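Local coordinates for oxalate--CoA ligase (Arabidopsis thaliana, PDB 5IE2), which belongs to the ANL superfamily of AMP-binding enzymes and holds adenosine-5'-triphosphate in its pocket, at residues V197-E202 against P327-H332. Residues are numbered along the deposited sequence; the frame is centred on the assembly and turned at random.
Sequences VYKLTE and PEEGPH
Lys199, Glu328 and Glu329 form a salt-bridge network on the surface of the AMP-binding fold, a worked example of one ammonium group shared by two successive carboxylates. Lys199 is where the chain leaves helical geometry after helix 184-198, in a Schellman motif; its positive phi marks the turn by which the chain departs. The glutamates belong to the loop joining strand 319-323 to strand 339-340, so the network ties a helix terminus to a loop lying far along the sequence. The centre of the contact lies about 20 Å from the centre of the chain.

Lys199 reaches across as an extended rod: CG lies beside the backbone N, and every torsion beyond it is close to trans, which carries NZ to the loop. Glu328 approaches from the opposite direction. Its chain bends at chi2 (-149°) and brings OE2 within 2.6 Å of Lys199 NZ, a short charged hydrogen bond. The ammonium meets that oxygen on its anti side but 25° out of the carboxylate plane. Glu328 OE2 is also 3.3 Å from Lys199 CD, so this oxygen touches the last methylenes of the lysine as well.

Glu329 runs across the lysine at about a right angle. Nearby, Leu326 also touches the Lys199 side chain, while Tyr198, the preceding residue, is buried and hydrogen-bonds through OH to Arg286 and Ser323. Having two carboxylates around one amine probably stabilises the charged form of the lysine, and the lysine in turn would offset the repulsion between the neighbouring glutamates. The second bond uses the anti lone pair of Glu329 OE2, 2.9 Å from Lys199 NZ.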
# COMPACT_ATOMS: atom_id res chain seq x y z
N VAL A 197 -14.63 -0.33 8.08
CA VAL A 197 -14.45 1.08 8.44
C VAL A 197 -14.91 2.03 7.30
O VAL A 197 -15.35 3.13 7.59
CB VAL A 197 -12.98 1.39 8.87
CG1 VAL A 197 -12.04 1.24 7.69
CG2 VAL A 197 -12.86 2.80 9.55
N TYR A 198 -14.85 1.60 6.04
CA TYR A 198 -15.33 2.48 4.96
C TYR A 198 -16.75 2.12 4.53
O TYR A 198 -17.25 2.72 3.59
CB TYR A 198 -14.35 2.45 3.75
CG TYR A 198 -12.96 2.85 4.22
CD1 TYR A 198 -12.75 4.07 4.84
CD2 TYR A 198 -11.90 1.97 4.11
CE1 TYR A 198 -11.49 4.42 5.34
CE2 TYR A 198 -10.65 2.30 4.59
CZ TYR A 198 -10.46 3.51 5.19
OH TYR A 198 -9.21 3.77 5.69
N LYS A 199 -17.38 1.15 5.21
CA LYS A 199 -18.70 0.62 4.80
C LYS A 199 -18.75 0.37 3.32
O LYS A 199 -19.66 0.84 2.64
CB LYS A 199 -19.82 1.58 5.22
CG LYS A 199 -19.87 1.75 6.72
CD LYS A 199 -21.09 2.64 7.12
CE LYS A 199 -21.06 2.91 8.61
NZ LYS A 199 -22.25 3.78 8.91
N LEU A 200 -17.78 -0.37 2.79
CA LEU A 200 -17.80 -0.75 1.37
C LEU A 200 -18.98 -1.69 1.15
O LEU A 200 -19.21 -2.60 1.97
CB LEU A 200 -16.50 -1.46 0.95
CG LEU A 200 -15.23 -0.57 1.07
CD1 LEU A 200 -14.01 -1.44 0.63
CD2 LEU A 200 -15.31 0.71 0.23
N THR A 201 -19.71 -1.47 0.06
CA THR A 201 -20.80 -2.37 -0.31
C THR A 201 -20.75 -2.65 -1.79
O THR A 201 -19.89 -2.14 -2.51
CB THR A 201 -22.19 -1.81 0.03
OG1 THR A 201 -22.49 -0.73 -0.86
CG2 THR A 201 -22.25 -1.33 1.48
N GLU A 202 -21.71 -3.44 -2.27
CA GLU A 202 -21.63 -3.86 -3.66
C GLU A 202 -21.89 -2.71 -4.63
O GLU A 202 -21.66 -2.87 -5.84
CB GLU A 202 -22.63 -5.01 -3.92
CG GLU A 202 -24.11 -4.56 -3.78
CD GLU A 202 -24.69 -4.61 -2.34
OE1 GLU A 202 -23.95 -4.70 -1.33
OE2 GLU A 202 -25.94 -4.57 -2.21
N PRO A 327 -17.57 10.26 7.91
CA PRO A 327 -18.19 11.41 8.61
C PRO A 327 -19.44 11.01 9.39
O PRO A 327 -19.69 11.57 10.47
CB PRO A 327 -18.53 12.37 7.47
CG PRO A 327 -17.46 12.12 6.44
CD PRO A 327 -17.20 10.58 6.52
N GLU A 328 -20.20 10.04 8.89
CA GLU A 328 -21.41 9.63 9.58
C GLU A 328 -21.08 8.93 10.89
O GLU A 328 -21.94 8.84 11.76
CB GLU A 328 -22.28 8.72 8.70
CG GLU A 328 -21.70 7.31 8.50
CD GLU A 328 -22.07 6.69 7.15
OE1 GLU A 328 -21.78 7.32 6.11
OE2 GLU A 328 -22.62 5.56 7.12
N GLU A 329 -19.84 8.47 11.06
CA GLU A 329 -19.44 7.80 12.30
C GLU A 329 -18.62 8.69 13.23
O GLU A 329 -18.60 8.44 14.43
CB GLU A 329 -18.64 6.51 12.01
CG GLU A 329 -19.47 5.39 11.35
CD GLU A 329 -20.65 4.90 12.23
OE1 GLU A 329 -20.54 4.92 13.48
OE2 GLU A 329 -21.70 4.54 11.64
N GLY A 330 -17.94 9.70 12.71
CA GLY A 330 -17.07 10.52 13.56
C GLY A 330 -16.24 11.51 12.75
O GLY A 330 -16.24 11.44 11.52
N PRO A 331 -15.56 12.44 13.42
CA PRO A 331 -14.76 13.41 12.65
C PRO A 331 -13.51 12.78 12.04
O PRO A 331 -13.10 11.70 12.50
CB PRO A 331 -14.36 14.46 13.68
CG PRO A 331 -14.43 13.70 15.03
CD PRO A 331 -15.52 12.69 14.88
N HIS A 332 -12.93 13.41 11.02
CA HIS A 332 -11.60 13.01 10.61
C HIS A 332 -10.68 14.17 10.95
O HIS A 332 -11.03 15.34 10.74
CB HIS A 332 -11.57 12.62 9.14
CG HIS A 332 -12.11 13.65 8.20
ND1 HIS A 332 -13.47 13.83 8.00
CD2 HIS A 332 -11.49 14.50 7.34
CE1 HIS A 332 -13.66 14.75 7.07
NE2 HIS A 332 -12.48 15.17 6.65